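Local coordinates for protein putative TetR-family transcriptional regulator (Streptomyces coelicolor, PDB 2HXO) that probably binds cis-regulatory DNA through a helix-turn-helix domain and acts as a transcription factor of the TetR family, at residues T58-A61 with E62-A66; G79-G82 with A83-P87; H105-L108 with A109-A113; T189-E192 with G193-P196. All coordinates share one frame; numbering follows the deposited sequence.

The four contacts are local turns and helix ends set along a dimeric, all-helical TetR-type chain. Contact 1 opens helix 60-76, the helix that follows the predicted DNA-binding motif at 38-57, and contact 3 lies in the early part of helix 107-118; their centres are about 14 Å apart and they touch, L64 CB lying 3.5 Å from Q111 OE1. Contact 2 lies in the loop that follows helix 60-76, about 18 Å from contact 1 and about 13 Å from contact 3 between nearest atoms. Contact 4 ends helix 182-191 far out on the chain, its centre about 47 Å from that of contact 1 and across the chain's centre from it, against the second subunit.

Contact 1: T58-A61 with E62-A66; sequences TGKA and ELLGA
T58, just ahead of helix 60-76, meets E62 in its first turn, with G59 as the N-cap residue, within the TetR-family DNA-binding region and just past the predicted helix-turn-helix motif. The compact part is the backbone ladder. L63 N bonds to G59 O, L64 N reaches K60 O at 2.9 Å, and G65 N bonds to A61 O, so three successive i to i+4 bonds start the helix. K60 O also lies against the side chain of L64, whose CG is 3.4 Å away; this leucine is buried, and it touches L29 of helix 18-31 and the loop residues E34 and L37. L63 packs on I21 and A25, joining this helix start to helix 18-31. The other flank, with T58, A61 and E62, is exposed. There the E62 chain bends at chi2 (56°) and folds back along the start of the helix, its carboxylate passing beside A61 CB, 3.7 Å from OE1. K60 instead stretches out fully extended, and its NZ makes a weak hydrogen bond to E34 O. T58 crosses the E62 chain at about a right angle, its hydroxyl against the aliphatic part: T58 OG1 lies 3.2 Å from E62 CB and 3.4 Å from E62 CG. At the bent end of the same chain, E62 OE1 lies 3.4 Å from G59 CA.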
loop_
_atom_site.group_PDB
_atom_site.type_symbol
_atom_site.label_atom_id
_atom_site.label_comp_id
_atom_site.label_asym_id
_atom_site.label_seq_id
_atom_site.Cartn_x
_atom_site.Cartn_y
_atom_site.Cartn_z
ATOM N N THR A 58 20.714 -20.650 2.853
ATOM C CA THR A 58 19.699 -21.664 3.102
ATOM C C THR A 58 18.798 -21.723 1.872
ATOM O O THR A 58 19.042 -22.506 0.959
ATOM C CB THR A 58 18.856 -21.349 4.368
ATOM O OG1 THR A 58 18.254 -20.052 4.255
ATOM C CG2 THR A 58 19.743 -21.390 5.610
ATOM N N GLY A 59 17.768 -20.882 1.849
ATOM C CA GLY A 59 16.853 -20.839 0.721
ATOM C C GLY A 59 16.742 -19.427 0.157
ATOM O O GLY A 59 17.259 -18.471 0.737
ATOM N N LYS A 60 16.060 -19.287 -0.973
ATOM C CA LYS A 60 15.909 -17.977 -1.595
ATOM C C LYS A 60 15.023 -17.078 -0.742
ATOM O O LYS A 60 15.312 -15.892 -0.569
ATOM C CB LYS A 60 15.304 -18.116 -2.999
ATOM C CG LYS A 60 15.144 -16.787 -3.730
ATOM C CD LYS A 60 14.371 -16.944 -5.041
ATOM C CE LYS A 60 14.364 -15.642 -5.847
ATOM N NZ LYS A 60 13.820 -15.826 -7.221
ATOM N N ALA A 61 13.940 -17.649 -0.223
ATOM C CA ALA A 61 13.003 -16.906 0.610
ATOM C C ALA A 61 13.720 -16.232 1.783
ATOM O O ALA A 61 13.459 -15.071 2.095
ATOM C CB ALA A 61 11.908 -17.844 1.131
ATOM N N GLU A 62 14.621 -16.971 2.424
ATOM C CA GLU A 62 15.382 -16.461 3.561
ATOM C C GLU A 62 16.398 -15.395 3.130
ATOM O O GLU A 62 16.684 -14.454 3.877
ATOM C CB GLU A 62 16.116 -17.607 4.268
ATOM C CG GLU A 62 15.242 -18.640 5.000
ATOM C CD GLU A 62 14.180 -19.310 4.119
ATOM O OE1 GLU A 62 14.500 -19.743 2.981
ATOM O OE2 GLU A 62 13.014 -19.409 4.581
ATOM N N LEU A 63 16.952 -15.543 1.932
ATOM C CA LEU A 63 17.922 -14.577 1.430
ATOM C C LEU A 63 17.220 -13.249 1.103
ATOM O O LEU A 63 17.750 -12.171 1.373
ATOM C CB LEU A 63 18.617 -15.133 0.188
ATOM C CG LEU A 63 19.770 -14.322 -0.404
ATOM C CD1 LEU A 63 20.810 -14.030 0.660
ATOM C CD2 LEU A 63 20.375 -15.101 -1.563
ATOM N N LEU A 64 16.031 -13.332 0.520
ATOM C CA LEU A 64 15.263 -12.131 0.205
ATOM C C LEU A 64 14.964 -11.394 1.512
ATOM O O LEU A 64 15.044 -10.165 1.575
ATOM C CB LEU A 64 13.948 -12.492 -0.489
ATOM C CG LEU A 64 14.021 -13.028 -1.923
ATOM C CD1 LEU A 64 12.618 -13.394 -2.392
ATOM C CD2 LEU A 64 14.640 -11.983 -2.838
ATOM N N GLY A 65 14.624 -12.153 2.553
ATOM C CA GLY A 65 14.329 -11.553 3.845
ATOM C C GLY A 65 15.533 -10.850 4.446
ATOM O O GLY A 65 15.421 -9.754 4.996
ATOM N N ALA A 66 16.697 -11.476 4.338
ATOM C CA ALA A 66 17.912 -10.895 4.882
ATOM C C ALA A 66 18.290 -9.637 4.113
ATOM O O ALA A 66 18.845 -8.697 4.685
ATOM C CB ALA A 66 19.049 -11.907 4.821
#

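Contact 2: G79-G82 with A83-P87; sequences GPTG and AADSP
D85 folds its side chain back onto G82 across a type I beta turn, G82 to D85, in the loop between helix 60-76 and helix 87-104. Its CB points toward the 79-82 segment and lies 3.4 Å from G82 O. CG is turned beside the backbone N of its own residue (chi1 -81°), which swings the carboxylate over the start of the turn; D85 CG sits 3.2 Å from G82 N. The main chain closes the turn with a bond from D85 N to G82 O, so G82 and D85 hold each other through both backbone and side chain. The loop is exposed throughout the turn and then runs into S86, the N-cap of helix 87-104: its OG caps a backbone N of that helix, and its own backbone N bonds to D89 OD2. P87 starts the helix and packs on Q135 and A138 of helix 124-138. At the D85 tip the two oxygens differ. OD2 takes a short, 2.6 Å hydrogen bond from G82 N, entering from well above the carboxylate plane, and it also lies against the threonine side chain, 3.6 Å from T81 CB. D85 OD1 rests instead against G82 CA, 3.4 Å away.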
loop_
_atom_site.group_PDB
_atom_site.type_symbol
_atom_site.label_atom_id
_atom_site.label_comp_id
_atom_site.label_asym_id
_atom_site.label_seq_id
_atom_site.Cartn_x
_atom_site.Cartn_y
_atom_site.Cartn_z
ATOM N N GLY A 79 20.414 8.467 8.542
ATOM C CA GLY A 79 20.519 9.865 8.931
ATOM C C GLY A 79 20.648 10.095 10.424
ATOM O O GLY A 79 20.308 9.215 11.218
ATOM N N PRO A 80 21.152 11.268 10.843
ATOM C CA PRO A 80 21.300 11.561 12.272
ATOM C C PRO A 80 19.960 12.010 12.852
ATOM O O PRO A 80 19.056 12.407 12.118
ATOM C CB PRO A 80 22.323 12.692 12.279
ATOM C CG PRO A 80 21.914 13.476 11.061
ATOM C CD PRO A 80 21.670 12.380 10.022
ATOM N N THR A 81 19.824 11.933 14.168
ATOM C CA THR A 81 18.590 12.376 14.789
ATOM C C THR A 81 18.700 13.892 15.012
ATOM O O THR A 81 19.808 14.436 15.141
ATOM C CB THR A 81 18.352 11.640 16.125
ATOM O OG1 THR A 81 19.432 11.906 17.028
ATOM C CG2 THR A 81 18.265 10.134 15.884
ATOM N N GLY A 82 17.556 14.569 15.026
ATOM C CA GLY A 82 17.538 16.003 15.229
ATOM C C GLY A 82 17.621 16.399 16.691
ATOM O O GLY A 82 17.099 15.693 17.563
ATOM N N ALA A 83 18.266 17.542 16.955
ATOM C CA ALA A 83 18.430 18.052 18.313
ATOM C C ALA A 83 17.110 18.335 19.047
ATOM O O ALA A 83 17.089 18.342 20.269
ATOM C CB ALA A 83 19.321 19.322 18.293
ATOM N N ALA A 84 16.024 18.588 18.316
ATOM C CA ALA A 84 14.708 18.831 18.938
ATOM C C ALA A 84 13.713 17.714 18.573
ATOM O O ALA A 84 12.501 17.944 18.521
ATOM C CB ALA A 84 14.129 20.165 18.492
ATOM N N ASP A 85 14.216 16.513 18.318
ATOM C CA ASP A 85 13.318 15.422 17.938
ATOM C C ASP A 85 12.342 14.985 19.002
ATOM O O ASP A 85 12.693 14.725 20.152
ATOM C CB ASP A 85 14.093 14.195 17.443
ATOM C CG ASP A 85 14.540 14.329 15.983
ATOM O OD1 ASP A 85 14.168 15.324 15.303
ATOM O OD2 ASP A 85 15.262 13.431 15.517
ATOM N N SER A 86 11.093 14.952 18.573
ATOM C CA SER A 86 9.952 14.525 19.357
ATOM C C SER A 86 9.570 13.137 18.825
ATOM O O SER A 86 10.167 12.648 17.872
ATOM C CB SER A 86 8.801 15.491 19.125
ATOM O OG SER A 86 8.284 15.342 17.821
ATOM N N PRO A 87 8.573 12.485 19.441
ATOM C CA PRO A 87 8.165 11.159 18.968
ATOM C C PRO A 87 7.668 11.236 17.536
ATOM O O PRO A 87 7.916 10.342 16.733
ATOM C CB PRO A 87 7.068 10.778 19.948
ATOM C CG PRO A 87 7.581 11.400 21.221
ATOM C CD PRO A 87 7.970 12.776 20.750
#

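Contact 3: H105-L108 with A109-A113; sequences HPWL and ATQLA
W107 holds its indole between its own backbone N and carbonyl carbon (chi1 54°), while Q111 turns CG beside its backbone N and bends again at chi2 (-49°); these torsions bring Q111 CG to the edge of the ring, close to its plane, 3.8 Å from W107 CE3. The ring and the Q111 amide are inclined 42° to each other. One residue further on, L108 meets L112 a turn ahead of it in helix 107-118, with L108 CG 4.3 Å from L112 CD1, a plain apolar i to i+4 pair. The main chain sets the spacing of both pairs. Q111 N bonds to W107 O, T110 N adds a weak bond to the same oxygen, and L112 N gives a 3.0 Å bond to L108 O. The side chain of L112 also lies over that last oxygen, L112 CG being 3.3 Å from L108 O. On one indole face sits H105 CB, 3.3 Å above the plane and toward the rim. H105 ND1 and W107 NE1 both hydrogen-bond to D30 OD2 of helix 18-31, tying this turn to the DNA-binding domain. Around it, W107 and Q111 pack on T68 of helix 60-76, W107 on L29 of helix 18-31, and L108 on A101 and T102 of helix 87-104, while A113 faces Q163 of the second subunit.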
loop_
_atom_site.group_PDB
_atom_site.type_symbol
_atom_site.label_atom_id
_atom_site.label_comp_id
_atom_site.label_asym_id
_atom_site.label_seq_id
_atom_site.Cartn_x
_atom_site.Cartn_y
_atom_site.Cartn_z
ATOM N N HIS A 105 15.567 1.085 -3.926
ATOM C CA HIS A 105 15.447 -0.338 -4.229
ATOM C C HIS A 105 13.988 -0.687 -4.533
ATOM O O HIS A 105 13.222 -1.043 -3.637
ATOM C CB HIS A 105 15.931 -1.172 -3.039
ATOM C CG HIS A 105 17.344 -0.890 -2.620
ATOM N ND1 HIS A 105 18.485 -1.594 -2.804
ATOM C CD2 HIS A 105 17.696 0.214 -1.876
ATOM C CE1 HIS A 105 19.495 -0.911 -2.167
ATOM N NE2 HIS A 105 18.992 0.177 -1.615
ATOM N N PRO A 106 13.590 -0.598 -5.809
ATOM C CA PRO A 106 12.228 -0.889 -6.275
ATOM C C PRO A 106 11.649 -2.206 -5.788
ATOM O O PRO A 106 10.465 -2.295 -5.450
ATOM C CB PRO A 106 12.373 -0.850 -7.794
ATOM C CG PRO A 106 13.444 0.189 -7.988
ATOM C CD PRO A 106 14.455 -0.193 -6.931
ATOM N N TRP A 107 12.484 -3.235 -5.770
ATOM C CA TRP A 107 12.053 -4.557 -5.323
ATOM C C TRP A 107 11.625 -4.576 -3.843
ATOM O O TRP A 107 10.849 -5.437 -3.428
ATOM C CB TRP A 107 13.187 -5.562 -5.533
ATOM C CG TRP A 107 14.487 -5.138 -4.888
ATOM C CD1 TRP A 107 15.488 -4.404 -5.459
ATOM C CD2 TRP A 107 14.905 -5.403 -3.541
ATOM N NE1 TRP A 107 16.508 -4.200 -4.555
ATOM C CE2 TRP A 107 16.175 -4.800 -3.370
ATOM C CE3 TRP A 107 14.331 -6.091 -2.462
ATOM C CZ2 TRP A 107 16.882 -4.865 -2.159
ATOM C CZ3 TRP A 107 15.037 -6.156 -1.254
ATOM C CH2 TRP A 107 16.299 -5.546 -1.117
ATOM N N LEU A 108 12.120 -3.623 -3.058
ATOM C CA LEU A 108 11.810 -3.569 -1.630
ATOM C C LEU A 108 10.327 -3.563 -1.270
ATOM O O LEU A 108 9.909 -4.271 -0.351
ATOM C CB LEU A 108 12.477 -2.352 -0.979
ATOM C CG LEU A 108 12.501 -2.375 0.555
ATOM C CD1 LEU A 108 13.346 -3.554 1.034
ATOM C CD2 LEU A 108 13.084 -1.083 1.095
ATOM N N ALA A 109 9.535 -2.768 -1.980
ATOM C CA ALA A 109 8.107 -2.677 -1.691
ATOM C C ALA A 109 7.396 -4.025 -1.755
ATOM O O ALA A 109 6.551 -4.332 -0.913
ATOM C CB ALA A 109 7.442 -1.697 -2.653
ATOM N N THR A 110 7.738 -4.825 -2.759
ATOM C CA THR A 110 7.130 -6.135 -2.930
ATOM C C THR A 110 7.541 -7.084 -1.807
ATOM O O THR A 110 6.725 -7.860 -1.310
ATOM C CB THR A 110 7.535 -6.765 -4.287
ATOM O OG1 THR A 110 7.082 -5.924 -5.357
ATOM C CG2 THR A 110 6.910 -8.152 -4.447
ATOM N N GLN A 111 8.809 -7.017 -1.410
ATOM C CA GLN A 111 9.305 -7.888 -0.357
ATOM C C GLN A 111 8.668 -7.594 0.991
ATOM O O GLN A 111 8.458 -8.508 1.791
ATOM C CB GLN A 111 10.828 -7.789 -0.259
ATOM C CG GLN A 111 11.535 -8.490 -1.401
ATOM C CD GLN A 111 10.994 -9.887 -1.617
ATOM O OE1 GLN A 111 10.923 -10.682 -0.681
ATOM N NE2 GLN A 111 10.603 -10.194 -2.853
ATOM N N LEU A 112 8.353 -6.325 1.240
ATOM C CA LEU A 112 7.717 -5.939 2.496
ATOM C C LEU A 112 6.297 -6.503 2.580
ATOM O O LEU A 112 5.851 -6.936 3.645
ATOM C CB LEU A 112 7.683 -4.418 2.624
ATOM C CG LEU A 112 9.023 -3.706 2.816
ATOM C CD1 LEU A 112 8.805 -2.203 2.731
ATOM C CD2 LEU A 112 9.634 -4.086 4.159
ATOM N N ALA A 113 5.590 -6.507 1.456
ATOM C CA ALA A 113 4.232 -7.042 1.425
ATOM C C ALA A 113 4.257 -8.542 1.705
ATOM O O ALA A 113 3.422 -9.065 2.440
ATOM C CB ALA A 113 3.593 -6.777 0.066
#

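Contact 4: T189-E192 with G193-P196; sequences TAWE and GLDP
W191 and L194 share the apolar part of this contact: the leucine CD1 comes to 4.3 Å from W191 CB and approaches the indole obliquely. L194 CG, turned beside its own backbone N (chi1 -68°), sets the branched end against the main chain of W191: L194 CB and CG sit on W191 O, at 3.2 Å and 3.3 Å, with CD1 further on, 4.0 Å from W191 CA. Both side chains also pack on T202 of helix 200-205, and W191 adds V209. Main-chain hydrogen bonds form the second group. L194 N gives a 2.8 Å bond to W191 O, nearly straight at the hydrogen (162°) but entering well above the carbonyl plane. G193 N bonds to A190 O, although the position of that nitrogen is less sure. The motif is a type I beta turn, W191 to L194, that takes the chain out of the C-terminal end of helix 182-191 and into the loop before helix 200-205. Contacts with the second subunit are a third kind: the W191 ring meets F129 of that subunit with planes about 40° apart, W191 and L194 both touch its P126, and A190 rests on its W121. Charge adds one more link: E192, extended beyond CG, brings OE2 into a long, weak ion pair with R210 NH2.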
loop_
_atom_site.group_PDB
_atom_site.type_symbol
_atom_site.label_atom_id
_atom_site.label_comp_id
_atom_site.label_asym_id
_atom_site.label_seq_id
_atom_site.Cartn_x
_atom_site.Cartn_y
_atom_site.Cartn_z
ATOM N N THR A 189 -3.702 17.758 -16.806
ATOM C CA THR A 189 -4.485 18.216 -17.945
ATOM C C THR A 189 -5.640 17.263 -18.231
ATOM O O THR A 189 -6.762 17.703 -18.483
ATOM C CB THR A 189 -3.608 18.400 -19.212
ATOM O OG1 THR A 189 -2.698 17.307 -19.343
ATOM C CG2 THR A 189 -2.818 19.691 -19.118
ATOM N N ALA A 190 -5.374 15.960 -18.173
ATOM C CA ALA A 190 -6.422 14.970 -18.415
ATOM C C ALA A 190 -7.616 15.205 -17.493
ATOM O O ALA A 190 -8.765 15.139 -17.931
ATOM C CB ALA A 190 -5.876 13.565 -18.208
ATOM N N TRP A 191 -7.339 15.476 -16.216
ATOM C CA TRP A 191 -8.396 15.724 -15.233
ATOM C C TRP A 191 -9.121 17.027 -15.528
ATOM O O TRP A 191 -10.334 17.128 -15.342
ATOM C CB TRP A 191 -7.813 15.755 -13.813
ATOM C CG TRP A 191 -7.537 14.385 -13.258
ATOM C CD1 TRP A 191 -7.506 13.212 -13.958
ATOM C CD2 TRP A 191 -7.249 14.045 -11.894
ATOM N NE1 TRP A 191 -7.222 12.167 -13.120
ATOM C CE2 TRP A 191 -7.059 12.643 -11.846
ATOM C CE3 TRP A 191 -7.134 14.784 -10.706
ATOM C CZ2 TRP A 191 -6.760 11.962 -10.656
ATOM C CZ3 TRP A 191 -6.834 14.103 -9.516
ATOM C CH2 TRP A 191 -6.652 12.707 -9.506
ATOM N N GLU A 192 -8.369 18.021 -15.991
ATOM C CA GLU A 192 -8.936 19.322 -16.337
ATOM C C GLU A 192 -9.910 19.195 -17.506
ATOM O O GLU A 192 -10.538 20.172 -17.906
ATOM C CB GLU A 192 -7.815 20.311 -16.683
ATOM C CG GLU A 192 -7.152 20.910 -15.451
ATOM C CD GLU A 192 -5.920 21.732 -15.771
ATOM O OE1 GLU A 192 -5.446 22.451 -14.864
ATOM O OE2 GLU A 192 -5.420 21.652 -16.918
ATOM N N GLY A 193 -10.029 17.983 -18.044
ATOM C CA GLY A 193 -10.938 17.730 -19.146
ATOM C C GLY A 193 -12.237 17.112 -18.648
ATOM O O GLY A 193 -13.205 16.969 -19.401
ATOM N N LEU A 194 -12.260 16.743 -17.371
ATOM C CA LEU A 194 -13.449 16.146 -16.780
ATOM C C LEU A 194 -14.551 17.194 -16.730
ATOM O O LEU A 194 -14.271 18.385 -16.604
ATOM C CB LEU A 194 -13.134 15.635 -15.371
ATOM C CG LEU A 194 -12.186 14.431 -15.318
ATOM C CD1 LEU A 194 -11.766 14.143 -13.890
ATOM C CD2 LEU A 194 -12.875 13.225 -15.928
ATOM N N ASP A 195 -15.799 16.758 -16.840
ATOM C CA ASP A 195 -16.918 17.685 -16.798
ATOM C C ASP A 195 -16.932 18.426 -15.456
ATOM O O ASP A 195 -16.887 17.804 -14.397
ATOM C CB ASP A 195 -18.229 16.929 -17.005
ATOM C CG ASP A 195 -19.416 17.856 -17.163
ATOM O OD1 ASP A 195 -19.991 18.278 -16.137
ATOM O OD2 ASP A 195 -19.765 18.170 -18.325
ATOM N N PRO A 196 -16.991 19.772 -15.493
ATOM C CA PRO A 196 -17.006 20.618 -14.288
ATOM C C PRO A 196 -18.218 20.436 -13.380
ATOM O O PRO A 196 -18.136 20.668 -12.176
ATOM C CB PRO A 196 -16.920 22.034 -14.857
ATOM C CG PRO A 196 -16.175 21.833 -16.157
ATOM C CD PRO A 196 -16.851 20.598 -16.706
#